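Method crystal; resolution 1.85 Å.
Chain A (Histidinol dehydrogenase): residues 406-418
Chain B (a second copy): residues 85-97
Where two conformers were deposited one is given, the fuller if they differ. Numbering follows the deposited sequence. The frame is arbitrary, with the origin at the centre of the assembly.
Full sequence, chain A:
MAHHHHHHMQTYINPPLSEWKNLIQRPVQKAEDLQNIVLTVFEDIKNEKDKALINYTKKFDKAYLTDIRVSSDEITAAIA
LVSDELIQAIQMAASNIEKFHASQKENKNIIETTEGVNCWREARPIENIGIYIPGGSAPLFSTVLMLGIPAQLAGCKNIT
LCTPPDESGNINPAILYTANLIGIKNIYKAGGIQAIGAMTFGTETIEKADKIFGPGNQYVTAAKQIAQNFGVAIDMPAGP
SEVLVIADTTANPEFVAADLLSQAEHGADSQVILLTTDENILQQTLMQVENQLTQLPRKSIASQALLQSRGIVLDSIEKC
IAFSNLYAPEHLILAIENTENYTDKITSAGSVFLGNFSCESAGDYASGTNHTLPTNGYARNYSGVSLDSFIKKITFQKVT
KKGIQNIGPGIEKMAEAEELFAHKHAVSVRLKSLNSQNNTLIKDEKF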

# COMPACT_ATOMS: atom_id res chain seq x y z
N ASN A 406 4.54 25.93 -23.39
CA ASN A 406 3.46 26.36 -22.51
C ASN A 406 3.89 26.34 -21.04
O ASN A 406 3.86 27.37 -20.36
CB ASN A 406 2.25 25.45 -22.75
CG ASN A 406 1.09 25.72 -21.81
OD1 ASN A 406 0.98 26.79 -21.21
ND2 ASN A 406 0.21 24.73 -21.68
N ILE A 407 4.33 25.17 -20.54
CA ILE A 407 4.65 25.06 -19.12
C ILE A 407 6.11 25.34 -18.82
O ILE A 407 6.48 25.46 -17.64
CB ILE A 407 4.27 23.66 -18.57
CG1 ILE A 407 5.09 22.56 -19.26
CG2 ILE A 407 2.79 23.42 -18.74
CD1 ILE A 407 4.86 21.16 -18.64
N GLY A 408 6.95 25.45 -19.84
CA GLY A 408 8.38 25.60 -19.68
C GLY A 408 8.83 26.78 -18.83
O GLY A 408 9.61 26.63 -17.88
N PRO A 409 8.39 27.99 -19.17
CA PRO A 409 8.81 29.16 -18.37
C PRO A 409 8.45 29.03 -16.89
O PRO A 409 9.27 29.39 -16.03
CB PRO A 409 8.07 30.33 -19.04
CG PRO A 409 7.88 29.88 -20.46
CD PRO A 409 7.63 28.39 -20.38
N GLY A 410 7.27 28.49 -16.58
CA GLY A 410 6.91 28.29 -15.18
C GLY A 410 7.83 27.31 -14.46
O GLY A 410 8.23 27.55 -13.32
N ILE A 411 8.15 26.19 -15.11
CA ILE A 411 9.09 25.22 -14.54
C ILE A 411 10.44 25.88 -14.25
O ILE A 411 11.03 25.69 -13.18
CB ILE A 411 9.27 24.03 -15.50
CG1 ILE A 411 7.94 23.29 -15.68
CG2 ILE A 411 10.37 23.07 -14.98
CD1 ILE A 411 7.94 22.37 -16.87
N GLU A 412 10.95 26.65 -15.21
CA GLU A 412 12.21 27.36 -15.00
C GLU A 412 12.18 28.22 -13.74
O GLU A 412 13.16 28.25 -12.97
CB GLU A 412 12.54 28.23 -16.22
CG GLU A 412 12.89 27.47 -17.50
CD GLU A 412 13.26 28.41 -18.65
OE1 GLU A 412 14.14 28.07 -19.46
OE2 GLU A 412 12.67 29.51 -18.73
N LYS A 413 11.08 28.95 -13.50
CA LYS A 413 11.01 29.80 -12.31
C LYS A 413 11.00 28.96 -11.03
O LYS A 413 11.61 29.33 -10.03
CB LYS A 413 9.79 30.71 -12.38
N MET A 414 10.29 27.83 -11.04
CA MET A 414 10.25 26.99 -9.84
C MET A 414 11.60 26.31 -9.61
O MET A 414 12.05 26.20 -8.46
CB MET A 414 9.12 25.97 -9.96
CG MET A 414 7.75 26.57 -9.64
SD MET A 414 6.41 25.44 -9.96
CE MET A 414 6.54 25.18 -11.72
N ALA A 415 12.25 25.87 -10.68
CA ALA A 415 13.58 25.27 -10.53
C ALA A 415 14.57 26.29 -9.97
O ALA A 415 15.38 25.97 -9.10
CB ALA A 415 14.06 24.72 -11.87
N GLU A 416 14.52 27.53 -10.47
CA GLU A 416 15.33 28.61 -9.92
C GLU A 416 15.11 28.77 -8.42
O GLU A 416 16.06 28.90 -7.64
CB GLU A 416 15.01 29.94 -10.62
CG GLU A 416 15.58 30.10 -12.01
CD GLU A 416 15.07 31.38 -12.67
OE1 GLU A 416 14.98 31.41 -13.92
OE2 GLU A 416 14.75 32.33 -11.94
N ALA A 417 13.84 28.80 -8.00
CA ALA A 417 13.52 28.97 -6.58
C ALA A 417 14.01 27.80 -5.73
O ALA A 417 14.37 27.98 -4.56
CB ALA A 417 12.02 29.17 -6.39
N GLU A 418 14.01 26.59 -6.29
CA GLU A 418 14.59 25.44 -5.60
C GLU A 418 16.10 25.35 -5.79
O GLU A 418 16.71 24.37 -5.32
CB GLU A 418 13.92 24.14 -6.08
CG GLU A 418 12.42 24.05 -5.73
CD GLU A 418 11.83 22.64 -5.85
OE1 GLU A 418 12.44 21.78 -6.51
OE2 GLU A 418 10.75 22.39 -5.26
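Chain B (85-97) ELIQAIQMAASNI

Chain B lies on chain A as one helix packed obliquely across another, an apolar contact built on a glycine–alanine close point and two methionines that each plug into the opposing helix. Residues 85-97 of chain B are helical throughout, with an unbroken ladder of backbone hydrogen bonds from A89(B) N to E85(B) O (3.2 Å) through I97(B) N to A93(B) O (3.0 Å). Its partner, helix 406-417 of chain A, is kinked where the N atoms of P409(A) and G410(A) lack a bond to the preceding turn; regular bonding resumes with I411(A) N to I407(A) O at 3.1 Å. The N-to-C directions differ by 117°, closer to antiparallel than parallel, and the signed crossing angle is -117°. The axes come within 8.7 Å.

Small residues meet at the close point. G410(A) CA and A89(B) CA are 4.5 Å apart, and the methyl of A89(B) points at the chain A backbone, its CB 3.5 Å from G410(A) O. A CB on G410(A) would fall 2.3 Å from M92(B) CE, a clash, so the absence of a side chain is what gives this methionine its room. M92(B), with chi1 t and both later angles m, occupies that space: its CE rests 3.7 Å from G410(A) CA and also 3.7 Å from I407(A) O, and its side chain sits as a knob among I407(A), G410(A), I411(A) and M414(A). I407(A) extends the packing, with CG2 4.1 Å from M92(B) SD and 4.0 Å from N96(B) ND2, an amide nitrogen hydrogen-bonded elsewhere in the structure.

M414(A) returns the gesture. Its CA-to-CB bond points sideways, but the end of the side chain comes nearer to chain B and enters the hole formed by L86(B), A89(B), I90(B) and A93(B). Its CG lies 3.9 Å from L86(B) CD1 and 4.0 Å from A89(B) CB, while its SD is 3.9 Å from A93(B) CB. The two knobs meet each other as well, M414(A) CE to M92(B) CE at 4.3 Å.

Farther along chain A, A417(A) CB packs 3.8 Å from L86(B) CD2. One residue before M414(A), K413(A), modelled only to CB, places that atom 4.3 Å from A89(B) CB. No hydrogen bond joins the two stretches among the atoms modelled. The rule to read here is complementary bulk: small residues lie at the close point and methionines fill the hollows beside it; the two stretches bury 413 Å² in all, both sides summed.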

# COMPACT_ATOMS: atom_id res chain seq x y z
N GLU B 85 6.05 36.40 -10.01
CA GLU B 85 6.31 35.41 -11.06
C GLU B 85 6.35 33.99 -10.50
O GLU B 85 5.93 33.04 -11.18
CB GLU B 85 7.61 35.72 -11.78
CG GLU B 85 7.53 36.85 -12.79
CD GLU B 85 8.83 37.04 -13.54
OE1 GLU B 85 9.75 36.21 -13.34
OE2 GLU B 85 8.93 38.00 -14.33
N LEU B 86 6.87 33.82 -9.29
CA LEU B 86 6.85 32.49 -8.68
C LEU B 86 5.43 32.08 -8.30
O LEU B 86 5.03 30.93 -8.51
CB LEU B 86 7.78 32.45 -7.46
CG LEU B 86 7.89 31.08 -6.77
CD1 LEU B 86 8.27 30.00 -7.77
CD2 LEU B 86 8.89 31.13 -5.63
N ILE B 87 4.66 33.02 -7.76
CA ILE B 87 3.26 32.76 -7.43
C ILE B 87 2.51 32.23 -8.65
O ILE B 87 1.76 31.24 -8.58
CB ILE B 87 2.59 34.03 -6.88
CG1 ILE B 87 2.99 34.25 -5.42
CG2 ILE B 87 1.08 33.98 -7.07
CD1 ILE B 87 2.43 35.54 -4.83
N GLN B 88 2.71 32.87 -9.80
CA GLN B 88 2.04 32.45 -11.02
C GLN B 88 2.47 31.04 -11.43
O GLN B 88 1.64 30.23 -11.86
CB GLN B 88 2.33 33.46 -12.13
CG GLN B 88 1.81 33.09 -13.50
CD GLN B 88 2.00 34.23 -14.49
OE1 GLN B 88 1.38 35.29 -14.35
NE2 GLN B 88 2.88 34.04 -15.46
N ALA B 89 3.77 30.75 -11.31
CA ALA B 89 4.26 29.42 -11.67
C ALA B 89 3.71 28.35 -10.74
O ALA B 89 3.33 27.26 -11.19
CB ALA B 89 5.79 29.42 -11.64
N ILE B 90 3.66 28.63 -9.43
CA ILE B 90 3.15 27.64 -8.49
C ILE B 90 1.67 27.38 -8.74
O ILE B 90 1.21 26.23 -8.66
CB ILE B 90 3.41 28.10 -7.04
CG1 ILE B 90 4.92 28.09 -6.77
CG2 ILE B 90 2.69 27.19 -6.05
CD1 ILE B 90 5.32 28.59 -5.39
N GLN B 91 0.90 28.43 -9.06
CA GLN B 91 -0.51 28.23 -9.36
C GLN B 91 -0.71 27.42 -10.63
O GLN B 91 -1.62 26.59 -10.72
CB GLN B 91 -1.21 29.59 -9.44
CG GLN B 91 -1.16 30.32 -8.11
CD GLN B 91 -2.07 31.52 -8.03
OE1 GLN B 91 -2.62 31.82 -6.97
NE2 GLN B 91 -2.22 32.22 -9.15
N MET B 92 0.13 27.65 -11.64
CA MET B 92 0.09 26.86 -12.86
C MET B 92 0.35 25.38 -12.56
O MET B 92 -0.37 24.50 -13.05
CB MET B 92 1.13 27.39 -13.86
CG MET B 92 1.20 26.65 -15.18
SD MET B 92 2.35 25.25 -15.15
CE MET B 92 3.93 26.10 -15.01
N ALA B 93 1.38 25.10 -11.76
CA ALA B 93 1.66 23.73 -11.38
C ALA B 93 0.51 23.12 -10.58
O ALA B 93 0.09 21.99 -10.84
CB ALA B 93 2.96 23.67 -10.57
N ALA B 94 -0.02 23.86 -9.60
CA ALA B 94 -1.09 23.32 -8.76
C ALA B 94 -2.31 22.96 -9.59
O ALA B 94 -2.97 21.94 -9.35
CB ALA B 94 -1.47 24.34 -7.68
N SER B 95 -2.64 23.79 -10.58
CA SER B 95 -3.80 23.51 -11.41
C SER B 95 -3.63 22.21 -12.18
O SER B 95 -4.57 21.40 -12.27
CB SER B 95 -4.06 24.68 -12.37
OG SER B 95 -4.68 25.76 -11.68
N ASN B 96 -2.44 21.97 -12.74
CA ASN B 96 -2.20 20.76 -13.51
C ASN B 96 -2.19 19.52 -12.63
O ASN B 96 -2.76 18.49 -12.99
CB ASN B 96 -0.87 20.87 -14.26
CG ASN B 96 -0.95 21.84 -15.41
OD1 ASN B 96 -2.03 22.14 -15.89
ND2 ASN B 96 0.20 22.32 -15.87
N ILE B 97 -1.54 19.61 -11.46
CA ILE B 97 -1.55 18.52 -10.50
C ILE B 97 -2.98 18.22 -10.05
O ILE B 97 -3.40 17.05 -9.97
CB ILE B 97 -0.63 18.86 -9.31
CG1 ILE B 97 0.84 18.90 -9.77
CG2 ILE B 97 -0.82 17.85 -8.17
CD1 ILE B 97 1.77 19.68 -8.82